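Local structure of insect group II chitinase (Ostrinia furnacalis, 5Y2C) at residues 1-6 and 334-339; 188-193 and 239-244; 209-214 and 222-227. The protein probably hydrolyses the beta-1,4 links of chitin as a family 18 glycoside hydrolase and binds N-acetylglucosamine oligomers. One frame throughout, in Å; residues are numbered along the deposited sequence.

Contact 1. Residues 1-6 and 334-339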
# COMPACT_ATOMS: atom_id res chain seq x y z
N GLU A 1 -3.28 -0.70 20.43
CA GLU A 1 -2.15 -1.58 20.76
C GLU A 1 -2.42 -2.98 20.18
O GLU A 1 -1.52 -3.63 19.63
CB GLU A 1 -1.94 -1.60 22.27
CG GLU A 1 -1.61 -0.21 22.81
CD GLU A 1 -1.29 -0.20 24.29
OE1 GLU A 1 -1.52 -1.25 24.94
OE2 GLU A 1 -0.83 0.85 24.80
N ARG A 2 -3.68 -3.40 20.26
CA ARG A 2 -4.07 -4.70 19.72
C ARG A 2 -4.02 -4.71 18.19
O ARG A 2 -3.57 -5.68 17.58
CB ARG A 2 -5.47 -5.06 20.20
CG ARG A 2 -6.05 -6.30 19.62
CD ARG A 2 -6.89 -6.99 20.69
NE ARG A 2 -7.97 -7.80 20.14
CZ ARG A 2 -9.24 -7.43 20.11
NH1 ARG A 2 -9.60 -6.26 20.62
NH2 ARG A 2 -10.16 -8.24 19.59
N PHE A 3 -4.44 -3.61 17.55
CA PHE A 3 -4.47 -3.52 16.09
C PHE A 3 -3.57 -2.38 15.65
O PHE A 3 -3.57 -1.30 16.25
CB PHE A 3 -5.90 -3.31 15.55
CG PHE A 3 -6.83 -4.48 15.81
CD1 PHE A 3 -6.69 -5.67 15.09
CD2 PHE A 3 -7.82 -4.40 16.77
CE1 PHE A 3 -7.52 -6.76 15.35
CE2 PHE A 3 -8.65 -5.48 17.02
CZ PHE A 3 -8.50 -6.65 16.31
N LYS A 4 -2.79 -2.63 14.61
CA LYS A 4 -1.93 -1.61 14.02
C LYS A 4 -2.68 -0.88 12.91
O LYS A 4 -3.55 -1.44 12.24
CB LYS A 4 -0.66 -2.25 13.45
CG LYS A 4 0.27 -2.86 14.49
CD LYS A 4 1.43 -3.59 13.80
CE LYS A 4 2.45 -4.07 14.82
NZ LYS A 4 1.94 -5.21 15.59
N VAL A 5 -2.34 0.40 12.74
CA VAL A 5 -2.75 1.18 11.57
C VAL A 5 -1.45 1.69 10.95
O VAL A 5 -0.88 2.67 11.43
CB VAL A 5 -3.70 2.32 11.92
CG1 VAL A 5 -4.04 3.14 10.67
CG2 VAL A 5 -4.98 1.79 12.56
N VAL A 6 -0.98 1.01 9.90
CA VAL A 6 0.30 1.31 9.26
C VAL A 6 0.04 2.29 8.12
O VAL A 6 -0.66 1.96 7.16
CB VAL A 6 0.97 0.02 8.74
CG1 VAL A 6 2.27 0.34 8.02
CG2 VAL A 6 1.22 -0.99 9.87
N ALA A 334 -12.78 -8.82 12.99
CA ALA A 334 -13.48 -10.09 13.06
C ALA A 334 -12.52 -11.25 12.89
O ALA A 334 -12.70 -12.30 13.52
CB ALA A 334 -14.56 -10.15 11.98
N MET A 335 -11.52 -11.10 12.03
CA MET A 335 -10.54 -12.14 11.75
C MET A 335 -9.38 -12.13 12.71
O MET A 335 -8.51 -13.01 12.63
CB MET A 335 -10.01 -11.99 10.31
CG MET A 335 -10.96 -12.43 9.20
SD MET A 335 -10.99 -14.23 8.95
CE MET A 335 -9.49 -14.44 7.97
N GLU A 336 -9.31 -11.15 13.61
CA GLU A 336 -8.25 -11.05 14.60
C GLU A 336 -6.86 -10.99 13.95
O GLU A 336 -5.91 -11.65 14.38
CB GLU A 336 -8.38 -12.21 15.59
CG GLU A 336 -9.21 -11.84 16.83
CD GLU A 336 -8.75 -10.52 17.47
OE1 GLU A 336 -7.51 -10.26 17.49
OE2 GLU A 336 -9.64 -9.76 17.97
N LEU A 337 -6.72 -10.13 12.92
CA LEU A 337 -5.45 -9.97 12.22
C LEU A 337 -4.60 -8.92 12.92
O LEU A 337 -4.93 -8.44 14.01
CB LEU A 337 -5.67 -9.61 10.74
CG LEU A 337 -6.66 -10.52 9.99
CD1 LEU A 337 -6.92 -10.03 8.56
CD2 LEU A 337 -6.20 -12.00 10.03
N GLY A 338 -3.48 -8.55 12.30
CA GLY A 338 -2.58 -7.58 12.90
C GLY A 338 -3.02 -6.14 12.79
O GLY A 338 -2.72 -5.34 13.68
N GLY A 339 -3.72 -5.78 11.72
CA GLY A 339 -4.20 -4.41 11.61
C GLY A 339 -4.50 -4.08 10.16
O GLY A 339 -4.73 -4.96 9.34
O HOH W 1 -1.19 -5.96 15.96

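Contact 2. Residues 188-193 and 239-244. With NAG (2-acetamido-2-deoxy-beta-D-glucopyranose), chain C; NAG (2-acetamido-2-deoxy-beta-D-glucopyranose), chain B.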
# COMPACT_ATOMS: atom_id res chain seq x y z
N ASP A 188 7.88 -8.21 12.17
CA ASP A 188 6.95 -7.63 13.14
C ASP A 188 5.55 -7.48 12.56
O ASP A 188 4.55 -7.53 13.30
CB ASP A 188 7.48 -6.29 13.63
CG ASP A 188 8.76 -6.45 14.43
OD1 ASP A 188 8.69 -6.93 15.57
OD2 ASP A 188 9.85 -6.16 13.89
N TRP A 189 5.44 -7.31 11.24
CA TRP A 189 4.15 -7.44 10.57
C TRP A 189 4.40 -7.62 9.09
O TRP A 189 5.47 -7.29 8.57
CB TRP A 189 3.24 -6.24 10.86
CG TRP A 189 3.73 -4.93 10.31
CD1 TRP A 189 3.48 -4.42 9.07
CD2 TRP A 189 4.53 -3.96 10.99
NE1 TRP A 189 4.08 -3.20 8.93
CE2 TRP A 189 4.74 -2.89 10.10
CE3 TRP A 189 5.09 -3.88 12.27
CZ2 TRP A 189 5.49 -1.76 10.43
CZ3 TRP A 189 5.84 -2.75 12.61
CH2 TRP A 189 6.03 -1.71 11.69
N ILE A 190 3.40 -8.18 8.42
CA ILE A 190 3.41 -8.43 6.99
C ILE A 190 2.29 -7.60 6.39
O ILE A 190 1.11 -7.88 6.65
CB ILE A 190 3.23 -9.92 6.66
CG1 ILE A 190 4.42 -10.73 7.15
CG2 ILE A 190 3.03 -10.10 5.18
CD1 ILE A 190 4.15 -12.22 7.22
N SER A 191 2.64 -6.58 5.62
CA SER A 191 1.63 -5.72 4.99
C SER A 191 1.20 -6.35 3.68
O SER A 191 1.90 -6.27 2.67
CB SER A 191 2.17 -4.30 4.79
OG SER A 191 2.12 -3.58 6.01
N LEU A 192 0.03 -6.99 3.70
CA LEU A 192 -0.55 -7.53 2.48
C LEU A 192 -1.00 -6.37 1.59
O LEU A 192 -1.80 -5.52 2.02
CB LEU A 192 -1.75 -8.40 2.82
CG LEU A 192 -1.58 -9.54 3.82
CD1 LEU A 192 -2.91 -10.27 3.94
CD2 LEU A 192 -0.44 -10.50 3.40
N MET A 193 -0.45 -6.28 0.38
CA MET A 193 -0.87 -5.23 -0.54
C MET A 193 -2.12 -5.72 -1.26
O MET A 193 -2.13 -6.05 -2.45
CB MET A 193 0.25 -4.84 -1.49
CG MET A 193 1.36 -4.03 -0.79
SD MET A 193 2.67 -3.52 -1.90
CE MET A 193 3.21 -5.13 -2.46
N LYS A 239 -1.88 -12.60 13.70
CA LYS A 239 -1.55 -11.31 14.29
C LYS A 239 -0.43 -10.59 13.55
O LYS A 239 -0.25 -9.40 13.78
CB LYS A 239 -1.17 -11.45 15.77
CG LYS A 239 -2.34 -11.77 16.69
CD LYS A 239 -3.41 -10.69 16.56
CE LYS A 239 -2.91 -9.34 17.08
NZ LYS A 239 -4.00 -8.31 17.00
N LYS A 240 0.30 -11.25 12.64
CA LYS A 240 1.30 -10.56 11.83
C LYS A 240 0.72 -9.96 10.55
O LYS A 240 1.37 -9.10 9.95
CB LYS A 240 2.44 -11.52 11.46
CG LYS A 240 3.27 -12.08 12.64
CD LYS A 240 4.11 -11.00 13.29
CE LYS A 240 4.94 -11.55 14.41
NZ LYS A 240 6.12 -12.24 13.85
N LEU A 241 -0.48 -10.36 10.14
CA LEU A 241 -1.02 -9.95 8.84
C LEU A 241 -1.70 -8.60 8.95
O LEU A 241 -2.55 -8.39 9.81
CB LEU A 241 -1.99 -11.00 8.31
CG LEU A 241 -1.30 -12.31 7.97
CD1 LEU A 241 -2.29 -13.39 7.59
CD2 LEU A 241 -0.29 -12.07 6.85
N VAL A 242 -1.32 -7.68 8.06
CA VAL A 242 -1.88 -6.33 8.04
C VAL A 242 -2.48 -6.09 6.67
O VAL A 242 -1.77 -6.14 5.65
CB VAL A 242 -0.81 -5.28 8.39
CG1 VAL A 242 -1.37 -3.87 8.21
CG2 VAL A 242 -0.31 -5.46 9.83
N VAL A 243 -3.79 -5.84 6.63
CA VAL A 243 -4.54 -5.76 5.37
C VAL A 243 -4.46 -4.35 4.81
O VAL A 243 -4.87 -3.39 5.48
CB VAL A 243 -5.99 -6.22 5.57
CG1 VAL A 243 -6.83 -5.89 4.37
CG2 VAL A 243 -6.01 -7.74 5.82
N GLY A 244 -3.91 -4.21 3.60
CA GLY A 244 -3.77 -2.90 2.98
C GLY A 244 -5.08 -2.45 2.33
O GLY A 244 -5.79 -3.23 1.71
C1 NAG C . 2.46 -0.89 -4.39
C2 NAG C . 3.64 -0.10 -3.85
C3 NAG C . 3.70 1.33 -4.38
C4 NAG C . 2.57 1.78 -5.29
C5 NAG C . 1.30 1.30 -4.62
C6 NAG C . 0.04 1.57 -5.39
C7 NAG C . 4.57 -0.62 -1.70
C8 NAG C . 4.34 -0.52 -0.25
N2 NAG C . 3.66 -0.06 -2.42
O3 NAG C . 4.94 1.48 -5.00
O4 NAG C . 2.57 3.14 -5.44
O5 NAG C . 1.34 -0.08 -4.32
O6 NAG C . 0.15 1.13 -6.70
O7 NAG C . 5.51 -1.14 -2.13
C1 NAG B . 1.43 -3.16 -9.06
C2 NAG B . 1.50 -1.66 -9.10
C3 NAG B . 2.28 -1.17 -7.90
C4 NAG B . 1.82 -1.76 -6.59
C5 NAG B . 1.79 -3.25 -6.75
C6 NAG B . 1.12 -3.90 -5.59
C7 NAG B . 1.48 -0.69 -11.33
C8 NAG B . 2.27 -0.49 -12.54
N2 NAG B . 2.09 -1.18 -10.30
O3 NAG B . 2.16 0.21 -7.85
O4 NAG B . 2.80 -1.34 -5.68
O5 NAG B . 1.00 -3.53 -7.83
O6 NAG B . 1.72 -5.07 -5.15
O7 NAG B . 0.36 -0.37 -11.35

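Contact 3. Residues 209-214 and 222-227. With NAG (2-acetamido-2-deoxy-beta-D-glucopyranose), chain D; NAG (2-acetamido-2-deoxy-beta-D-glucopyranose), chain E.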
# COMPACT_ATOMS: atom_id res chain seq x y z
N ALA A 209 -9.70 -3.39 -5.62
CA ALA A 209 -9.51 -4.18 -4.40
C ALA A 209 -10.81 -4.88 -4.02
O ALA A 209 -11.50 -4.48 -3.08
CB ALA A 209 -9.02 -3.28 -3.27
N PRO A 210 -11.17 -5.95 -4.74
CA PRO A 210 -12.39 -6.68 -4.38
C PRO A 210 -12.24 -7.34 -3.03
O PRO A 210 -11.17 -7.84 -2.68
CB PRO A 210 -12.52 -7.72 -5.51
CG PRO A 210 -11.65 -7.22 -6.62
CD PRO A 210 -10.51 -6.54 -5.92
N MET A 211 -13.32 -7.34 -2.26
CA MET A 211 -13.31 -7.97 -0.94
C MET A 211 -13.56 -9.48 -1.04
O MET A 211 -12.82 -10.27 -0.46
CB MET A 211 -14.36 -7.31 -0.06
CG MET A 211 -14.31 -7.73 1.39
SD MET A 211 -12.75 -7.32 2.15
CE MET A 211 -12.45 -8.78 3.13
N TYR A 212 -14.61 -9.88 -1.77
CA TYR A 212 -15.01 -11.27 -1.92
C TYR A 212 -15.18 -11.62 -3.39
O TYR A 212 -15.17 -10.75 -4.26
CB TYR A 212 -16.32 -11.56 -1.17
CG TYR A 212 -16.25 -11.14 0.26
CD1 TYR A 212 -15.41 -11.82 1.15
CD2 TYR A 212 -16.97 -10.05 0.74
CE1 TYR A 212 -15.32 -11.45 2.46
CE2 TYR A 212 -16.89 -9.67 2.06
CZ TYR A 212 -16.06 -10.38 2.92
OH TYR A 212 -15.94 -10.02 4.24
N VAL A 213 -15.38 -12.88 -3.69
CA VAL A 213 -15.57 -13.23 -5.06
C VAL A 213 -16.84 -12.64 -5.61
O VAL A 213 -17.78 -12.54 -4.96
CB VAL A 213 -15.40 -14.73 -5.38
CG1 VAL A 213 -14.42 -15.39 -4.47
CG2 VAL A 213 -16.70 -15.46 -5.34
N HIS A 214 -16.79 -12.23 -6.85
CA HIS A 214 -17.90 -11.64 -7.50
C HIS A 214 -18.23 -12.64 -8.56
O HIS A 214 -17.39 -13.37 -8.97
CB HIS A 214 -17.49 -10.32 -8.09
CG HIS A 214 -18.62 -9.46 -8.49
ND1 HIS A 214 -19.25 -9.58 -9.70
CD2 HIS A 214 -19.24 -8.45 -7.86
CE1 HIS A 214 -20.19 -8.69 -9.80
NE2 HIS A 214 -20.22 -8.00 -8.69
N PHE A 222 -8.61 -13.41 -6.89
CA PHE A 222 -8.35 -11.97 -6.99
C PHE A 222 -9.29 -11.17 -6.09
O PHE A 222 -10.16 -10.42 -6.55
CB PHE A 222 -8.48 -11.51 -8.44
CG PHE A 222 -7.27 -11.80 -9.28
CD1 PHE A 222 -6.66 -13.03 -9.23
CD2 PHE A 222 -6.76 -10.84 -10.13
CE1 PHE A 222 -5.55 -13.30 -10.01
CE2 PHE A 222 -5.66 -11.10 -10.91
CZ PHE A 222 -5.05 -12.33 -10.85
N ASN A 223 -9.15 -11.39 -4.78
CA ASN A 223 -9.95 -10.66 -3.81
C ASN A 223 -9.21 -10.69 -2.48
O ASN A 223 -8.38 -11.57 -2.24
CB ASN A 223 -11.37 -11.24 -3.66
CG ASN A 223 -11.36 -12.73 -3.33
OD1 ASN A 223 -11.36 -13.12 -2.15
ND2 ASN A 223 -11.39 -13.55 -4.36
N VAL A 224 -9.55 -9.72 -1.62
CA VAL A 224 -8.85 -9.56 -0.35
C VAL A 224 -9.02 -10.81 0.51
O VAL A 224 -8.07 -11.30 1.14
CB VAL A 224 -9.38 -8.32 0.39
CG1 VAL A 224 -8.87 -8.30 1.84
CG2 VAL A 224 -9.01 -7.03 -0.34
N ASN A 225 -10.24 -11.35 0.55
CA ASN A 225 -10.55 -12.45 1.44
C ASN A 225 -9.71 -13.67 1.11
O ASN A 225 -9.19 -14.34 2.01
CB ASN A 225 -12.04 -12.73 1.37
CG ASN A 225 -12.48 -13.82 2.30
OD1 ASN A 225 -12.05 -13.92 3.46
ND2 ASN A 225 -13.36 -14.65 1.80
N PHE A 226 -9.52 -13.96 -0.18
CA PHE A 226 -8.68 -15.10 -0.53
C PHE A 226 -7.24 -14.87 -0.10
O PHE A 226 -6.59 -15.76 0.47
CB PHE A 226 -8.73 -15.39 -2.02
CG PHE A 226 -7.80 -16.48 -2.41
CD1 PHE A 226 -6.48 -16.21 -2.74
CD2 PHE A 226 -8.23 -17.81 -2.37
CE1 PHE A 226 -5.61 -17.24 -3.06
CE2 PHE A 226 -7.38 -18.83 -2.68
CZ PHE A 226 -6.06 -18.54 -3.03
N THR A 227 -6.70 -13.67 -0.38
CA THR A 227 -5.32 -13.36 -0.05
C THR A 227 -5.04 -13.58 1.43
O THR A 227 -4.04 -14.21 1.80
CB THR A 227 -5.01 -11.92 -0.44
OG1 THR A 227 -5.14 -11.76 -1.86
CG2 THR A 227 -3.58 -11.53 -0.00
C1 NAG D . -13.82 -15.72 2.60
C2 NAG D . -15.28 -16.12 2.34
C3 NAG D . -15.60 -17.47 3.01
C4 NAG D . -14.53 -18.51 2.70
C5 NAG D . -13.18 -17.91 3.07
C6 NAG D . -12.01 -18.85 2.88
C7 NAG D . -17.16 -14.54 2.13
C8 NAG D . -18.01 -13.54 2.86
N2 NAG D . -16.18 -15.09 2.84
O3 NAG D . -16.89 -17.86 2.57
O4 NAG D . -14.61 -19.70 3.48
O5 NAG D . -12.97 -16.78 2.24
O6 NAG D . -12.17 -19.62 1.70
O7 NAG D . -17.35 -14.82 0.95
C1 NAG E . -0.31 -10.41 -15.64
C2 NAG E . -0.21 -8.96 -16.00
C3 NAG E . 0.10 -8.22 -14.73
C4 NAG E . -0.91 -8.51 -13.62
C5 NAG E . -1.16 -9.98 -13.53
C6 NAG E . -2.40 -10.30 -12.82
C7 NAG E . 0.50 -8.37 -18.21
C8 NAG E . 1.60 -8.35 -19.18
N2 NAG E . 0.79 -8.75 -17.00
O1 NAG E . -0.65 -10.96 -16.86
O3 NAG E . 0.05 -6.89 -15.16
O4 NAG E . -0.36 -8.25 -12.37
O5 NAG E . -1.42 -10.48 -14.81
O6 NAG E . -3.15 -10.74 -13.93
O7 NAG E . -0.57 -8.05 -18.51

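Contact 1. Residues 1-6 and 334-339
Gly338 O is gripped by Lys4 N and by a water. The bond from Lys4 N is 2.9 Å and nearly straight, and arrives in the carbonyl plane. The water donates to Gly338 O at 2.8 Å and also to Arg2 O, and it accepts from Lys4 NZ. The chain of Lys4 bends at its last torsion (chi4 73°), which brings NZ back to this water. Phe3 CA adds a CH...O contact to Gly338 O at 3.5 Å. Lys4 and Gly339 form a parallel bridge. There Gly339 CA lies 3.1 Å from Lys4 O, a closeness that suits a residue without a side chain.

The Phe3 ring turns its edge to Leu337 O, with CE1 3.4 Å from that oxygen. One face of the ring carries Arg2 CG. Phe3 CE2 lies over the centre of the Arg2 guanidinium. Glu336 comes to the edge of that guanidinium, and the two planes are 13° apart. A salt bridge between Arg2 NH2 and Glu336 OE2 is likely, but the two atoms are modelled too close, so its geometry is doubtful.

Glu336 closes the helix before it in a Schellman motif. Lys239 NZ bonds to both Arg2 O and Leu337 O. The first barrel strand is here tied to the last by one main-chain bond and a shared water; nearby lysine ammonium groups probably offset the negative ends of the carbonyls.

Contact 2. Residues 188-193 and 239-244
Lys240 opens the pairing: its O accepts from Ile190 N at 2.7 Å, with the donor tilted 23° from the carbonyl plane. Trp189 CA makes a CH...O contact to the same oxygen. The Lys240 side chain runs past Asp188, with CD 3.5 Å from Asp188 O, and its NZ goes on to bond Ser184 O and Leu187 O.

Leu241 follows, bridged to Ile190. Its CD2 methyl packs against Leu192 CD2 at 3.8 Å and also meets Ile190 CB.

Val242 bonds through both its N and its O, to Ile190 O and Leu192 N. Its side chain is on the face of Ser191. With CG1 at chi1 173°, Val242 CG2 stands opposite the carbonyl carbon and points at Trp189 CB, 3.8 Å away and oblique to the indole. CG1 is near Ser191 OG, which itself lies in the plane of the indole at its edge.

Val243 returns to the Leu192 face, where CG2 only loosely meets Leu192 CD1. Gly244 N ends the ladder with a 2.9 Å bond to Leu192 O. Next to Leu192 in the partner segment, Met193 reaches the sugar site: its SD is 3.5 Å from C7 of NAG in chain C.

The two strands run parallel, 25° apart. Strand 162-167 flanks 189-192 and strand 339-343 flanks 241-254. Helix 224-233 covers the leucines, while Met341 of strand 339-343 packs on Ser191 and Val242.

Contact 3. Residues 209-214 and 222-227
Residues 209-214 pass the start of helix 224-233 at a steep angle, their direction 83° from that of 222-225. Two carbonyls of the loop take the first N-H groups of the helix. Val224 N bonds Pro210 O at 2.7 Å, and Asn225 N bonds Met211 O at 3.0 Å, in the carbonyl plane. Asn223 is the N-cap. Its OD1 accepts from Phe226 N at 2.8 Å, with the donor well above the amide plane. A chi1 of 55° sets CG between the backbone N and the carbonyl carbon, and this turns the amide back over the helix start. Asn223 ND2 bonds Asn220 O and is also touched by Val213 CG1.

Pro210 rests its CG on Phe222 O. The thioether of Met211 crosses Val224 obliquely, with CE 3.8 Å from CG1. Met211 CG lies over one face of the Tyr212 ring, offset toward the rim.

The opposite face of Tyr212 carries the acetamido methyl C8 of NAG in chain D, offset toward the rim. Asn225 CB packs obliquely against CD1 of this ring at 3.5 Å, and Asn225 ND2 lies in the ring plane at its edge. That nitrogen is bonded covalently to C1 of the sugar. Asn225 OD1 is held by Tyr331 OH, and Tyr212 OH by His327.

On the other side of the helix start, the edge of Phe222 faces C6 of NAG in chain E, 3.9 Å from CE2. This is a capped helix start bearing an N-linked glycan on an Asn-Phe-Thr sequon, beside an aromatic residue of the substrate-binding pocket.

All three contacts belong to the family 18 TIM barrel. Along the chain, contact 3 falls between the two segments of contact 2, and both fall between those of contact 1. Contacts 1 and 2 have centres about 9 Å apart and touch, because strand 241-254 pairs with both 189-192 and 339-343. Together they set strands 4-10, 339-343, 241-254 and 189-192 side by side; contact 1 closes the barrel, first strand to last. Contact 3 lies about 16 Å from contact 2, centre to centre. It starts helix 224-233, which links strand 189-192 to strand 241-254 and packs on both. Met193 and Phe222 belong to the oligomer pocket, while Tyr212 and Asn225 hold the N-linked sugar.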